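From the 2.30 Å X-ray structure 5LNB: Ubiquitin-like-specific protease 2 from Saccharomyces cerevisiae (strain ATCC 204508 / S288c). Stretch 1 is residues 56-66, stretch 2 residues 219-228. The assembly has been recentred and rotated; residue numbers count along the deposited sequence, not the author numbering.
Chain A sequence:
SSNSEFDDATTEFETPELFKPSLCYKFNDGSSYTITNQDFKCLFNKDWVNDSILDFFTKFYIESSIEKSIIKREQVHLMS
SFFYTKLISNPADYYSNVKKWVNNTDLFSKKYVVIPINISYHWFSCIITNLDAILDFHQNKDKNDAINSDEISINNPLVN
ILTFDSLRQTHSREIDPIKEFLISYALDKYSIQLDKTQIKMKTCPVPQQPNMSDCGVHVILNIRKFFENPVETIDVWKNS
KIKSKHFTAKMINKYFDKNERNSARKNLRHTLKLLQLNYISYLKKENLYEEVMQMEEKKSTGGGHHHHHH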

# COMPACT_ATOMS: atom_id res chain seq x y z
N PHE A 56 -3.46 8.13 0.23
CA PHE A 56 -4.50 8.43 -0.74
C PHE A 56 -4.39 7.53 -1.97
O PHE A 56 -5.37 6.95 -2.42
CB PHE A 56 -4.46 9.89 -1.18
CG PHE A 56 -5.40 10.18 -2.31
CD1 PHE A 56 -6.75 10.30 -2.08
CD2 PHE A 56 -4.93 10.30 -3.60
CE1 PHE A 56 -7.63 10.56 -3.12
CE2 PHE A 56 -5.81 10.56 -4.64
CZ PHE A 56 -7.16 10.68 -4.39
N PHE A 57 -3.18 7.41 -2.52
CA PHE A 57 -3.04 6.70 -3.79
C PHE A 57 -3.12 5.19 -3.65
O PHE A 57 -3.62 4.52 -4.55
CB PHE A 57 -1.74 7.11 -4.47
CG PHE A 57 -1.89 8.28 -5.37
CD1 PHE A 57 -2.74 8.22 -6.47
CD2 PHE A 57 -1.18 9.45 -5.14
CE1 PHE A 57 -2.89 9.31 -7.32
CE2 PHE A 57 -1.32 10.54 -6.00
CZ PHE A 57 -2.17 10.47 -7.09
N THR A 58 -2.63 4.62 -2.54
CA THR A 58 -2.85 3.19 -2.36
C THR A 58 -4.34 2.89 -2.30
O THR A 58 -4.83 1.97 -2.96
CB THR A 58 -2.15 2.68 -1.09
OG1 THR A 58 -2.71 3.33 0.06
CG2 THR A 58 -0.65 2.96 -1.16
N LYS A 59 -5.09 3.71 -1.55
CA LYS A 59 -6.54 3.62 -1.56
C LYS A 59 -7.09 3.84 -2.97
O LYS A 59 -7.94 3.08 -3.44
CB LYS A 59 -7.11 4.65 -0.59
CG LYS A 59 -8.62 4.66 -0.50
CD LYS A 59 -9.12 3.47 0.28
CE LYS A 59 -10.58 3.67 0.71
NZ LYS A 59 -11.24 2.37 1.04
N PHE A 60 -6.61 4.87 -3.65
CA PHE A 60 -7.13 5.21 -4.97
C PHE A 60 -7.00 4.03 -5.94
O PHE A 60 -7.97 3.65 -6.61
CB PHE A 60 -6.40 6.45 -5.50
CG PHE A 60 -6.92 6.94 -6.82
CD1 PHE A 60 -8.05 7.74 -6.88
CD2 PHE A 60 -6.28 6.59 -8.00
CE1 PHE A 60 -8.54 8.18 -8.09
CE2 PHE A 60 -6.76 7.03 -9.22
CZ PHE A 60 -7.89 7.84 -9.27
N TYR A 61 -5.81 3.43 -6.03
CA TYR A 61 -5.60 2.38 -7.03
C TYR A 61 -6.20 1.04 -6.63
O TYR A 61 -6.49 0.22 -7.51
CB TYR A 61 -4.11 2.23 -7.33
CG TYR A 61 -3.59 3.40 -8.12
CD1 TYR A 61 -4.16 3.73 -9.35
CD2 TYR A 61 -2.57 4.21 -7.63
CE1 TYR A 61 -3.72 4.82 -10.07
CE2 TYR A 61 -2.11 5.30 -8.35
CZ TYR A 61 -2.69 5.60 -9.56
OH TYR A 61 -2.23 6.67 -10.28
N ILE A 62 -6.43 0.80 -5.34
CA ILE A 62 -7.13 -0.42 -4.96
C ILE A 62 -8.62 -0.30 -5.24
O ILE A 62 -9.27 -1.25 -5.69
CB ILE A 62 -6.83 -0.77 -3.50
CG1 ILE A 62 -5.37 -1.22 -3.37
CG2 ILE A 62 -7.78 -1.84 -3.01
CD1 ILE A 62 -4.95 -1.52 -1.96
N GLU A 63 -9.19 0.89 -5.00
CA GLU A 63 -10.58 1.12 -5.35
C GLU A 63 -10.79 1.01 -6.86
O GLU A 63 -11.82 0.49 -7.31
CB GLU A 63 -11.01 2.50 -4.85
CG GLU A 63 -11.12 2.58 -3.34
CD GLU A 63 -12.37 1.87 -2.81
OE1 GLU A 63 -13.41 1.89 -3.51
OE2 GLU A 63 -12.31 1.29 -1.70
N SER A 64 -9.83 1.48 -7.65
CA SER A 64 -9.92 1.31 -9.09
C SER A 64 -9.97 -0.16 -9.45
O SER A 64 -10.77 -0.57 -10.30
CB SER A 64 -8.73 1.99 -9.77
OG SER A 64 -8.59 1.56 -11.11
N SER A 65 -9.14 -0.97 -8.79
CA SER A 65 -9.15 -2.41 -9.01
C SER A 65 -10.50 -3.01 -8.64
O SER A 65 -10.99 -3.92 -9.32
CB SER A 65 -8.02 -3.06 -8.20
OG SER A 65 -8.10 -4.47 -8.26
N ILE A 66 -11.11 -2.52 -7.56
CA ILE A 66 -12.43 -3.01 -7.19
C ILE A 66 -13.48 -2.58 -8.21
O ILE A 66 -14.35 -3.37 -8.59
CB ILE A 66 -12.80 -2.56 -5.76
CG1 ILE A 66 -11.87 -3.24 -4.74
CG2 ILE A 66 -14.30 -2.80 -5.47
CD1 ILE A 66 -11.93 -2.69 -3.34
N VAL A 219 6.44 2.50 -4.14
CA VAL A 219 5.41 1.78 -3.39
C VAL A 219 4.06 1.94 -4.07
O VAL A 219 3.34 0.96 -4.31
CB VAL A 219 5.36 2.25 -1.92
CG1 VAL A 219 4.03 1.82 -1.29
CG2 VAL A 219 6.52 1.66 -1.12
N ILE A 220 3.69 3.19 -4.38
CA ILE A 220 2.41 3.46 -5.03
C ILE A 220 2.29 2.65 -6.32
O ILE A 220 1.28 1.98 -6.56
CB ILE A 220 2.26 4.97 -5.29
CG1 ILE A 220 2.11 5.72 -3.96
CG2 ILE A 220 1.09 5.26 -6.26
CD1 ILE A 220 2.24 7.24 -4.08
N LEU A 221 3.33 2.68 -7.16
CA LEU A 221 3.21 2.04 -8.47
C LEU A 221 3.33 0.52 -8.38
O LEU A 221 2.74 -0.18 -9.20
CB LEU A 221 4.23 2.61 -9.44
CG LEU A 221 3.60 3.84 -10.14
CD1 LEU A 221 3.90 5.14 -9.42
CD2 LEU A 221 3.96 3.91 -11.59
N ASN A 222 4.06 0.01 -7.38
CA ASN A 222 4.14 -1.44 -7.21
C ASN A 222 2.80 -1.99 -6.73
O ASN A 222 2.32 -3.01 -7.24
CB ASN A 222 5.27 -1.79 -6.25
CG ASN A 222 6.65 -1.55 -6.85
OD1 ASN A 222 6.81 -1.52 -8.08
ND2 ASN A 222 7.65 -1.38 -6.00
N ILE A 223 2.18 -1.31 -5.76
CA ILE A 223 0.84 -1.71 -5.33
C ILE A 223 -0.15 -1.58 -6.48
O ILE A 223 -0.97 -2.47 -6.71
CB ILE A 223 0.42 -0.87 -4.10
CG1 ILE A 223 1.23 -1.30 -2.87
CG2 ILE A 223 -1.09 -1.00 -3.87
CD1 ILE A 223 1.02 -0.48 -1.63
N ARG A 224 -0.07 -0.47 -7.21
CA ARG A 224 -0.95 -0.30 -8.36
C ARG A 224 -0.80 -1.45 -9.35
O ARG A 224 -1.80 -2.00 -9.83
CB ARG A 224 -0.64 1.03 -9.06
CG ARG A 224 -1.45 1.22 -10.33
CD ARG A 224 -1.12 2.53 -11.02
NE ARG A 224 -1.93 2.70 -12.21
CZ ARG A 224 -1.75 3.67 -13.10
NH1 ARG A 224 -0.78 4.56 -12.94
NH2 ARG A 224 -2.54 3.75 -14.17
N LYS A 225 0.44 -1.82 -9.67
CA LYS A 225 0.65 -2.92 -10.61
C LYS A 225 0.10 -4.22 -10.05
O LYS A 225 -0.55 -4.99 -10.77
CB LYS A 225 2.14 -3.06 -10.93
CG LYS A 225 2.47 -4.25 -11.82
CD LYS A 225 1.82 -4.15 -13.19
CE LYS A 225 2.18 -2.83 -13.87
NZ LYS A 225 1.80 -2.82 -15.32
N PHE A 226 0.35 -4.50 -8.77
CA PHE A 226 -0.16 -5.73 -8.18
C PHE A 226 -1.66 -5.88 -8.39
O PHE A 226 -2.15 -6.95 -8.76
CB PHE A 226 0.19 -5.77 -6.68
CG PHE A 226 -0.30 -7.01 -5.97
CD1 PHE A 226 -1.60 -7.08 -5.48
CD2 PHE A 226 0.55 -8.10 -5.78
CE1 PHE A 226 -2.06 -8.22 -4.82
CE2 PHE A 226 0.11 -9.24 -5.12
CZ PHE A 226 -1.20 -9.31 -4.64
N PHE A 227 -2.42 -4.80 -8.19
CA PHE A 227 -3.87 -4.88 -8.23
C PHE A 227 -4.46 -4.66 -9.62
O PHE A 227 -5.68 -4.74 -9.77
CB PHE A 227 -4.48 -3.90 -7.23
CG PHE A 227 -4.41 -4.40 -5.83
CD1 PHE A 227 -5.33 -5.33 -5.36
CD2 PHE A 227 -3.40 -3.99 -4.98
CE1 PHE A 227 -5.26 -5.81 -4.07
CE2 PHE A 227 -3.32 -4.46 -3.69
CZ PHE A 227 -4.25 -5.38 -3.23
N GLU A 228 -3.64 -4.44 -10.63
CA GLU A 228 -4.14 -4.65 -11.98
C GLU A 228 -4.29 -6.14 -12.30
O GLU A 228 -5.10 -6.50 -13.17
CB GLU A 228 -3.23 -3.95 -13.00
CG GLU A 228 -3.20 -2.45 -12.77
CD GLU A 228 -2.24 -1.70 -13.69
OE1 GLU A 228 -1.25 -2.30 -14.19
OE2 GLU A 228 -2.48 -0.48 -13.90
O HOH W 1 -4.64 -0.79 -9.81
O HOH W 2 0.42 5.45 -10.85

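The two helices run nearly parallel, their axes inclined by 11° and 9.1 Å apart at closest approach, and bury 536 Å² between them. Tyr61, which loses 99 Å², has the largest area covered of any residue here. Its CA is 5.5 Å from the CA of Arg224, and its CA-to-CB bond points toward the other helix. With chi1 in m, the ring offers one face to the extended, all-t chain of Arg224: CD sits 3.6 Å from the ring centroid, 10° off the normal, a CH-pi contact. Tyr61 CE1 in turn lies over the guanidinium, 3.5 Å from Arg224 NE. The ring edge meets Ile220, CE2 to CG2 at 3.8 Å, so an aromatic here serves an aliphatic neighbour and a long cationic one together. Water 2 joins the polar ends, accepting from Arg224 NH1 at 2.6 Å and making a weak hydrogen bond of 3.0 Å with Tyr61 OH.

Phe227 covers 79 Å². Ile62 CG1 stands over its ring, 4.0 Å from the centroid and 21° off the normal, while Ser65 OG, near the ring plane, donates a hydrogen bond to Phe227 O at 2.9 Å. The small serine fits where the CB atoms of Ser65 and Phe227 are 3.8 Å apart.

Buried Ile220 (70 Å²) adds to the apolar packing, its CG2 also 3.8 Å from Phe57 CB, and Ile223 CD1 lies 3.9 Å from Thr58 CG2.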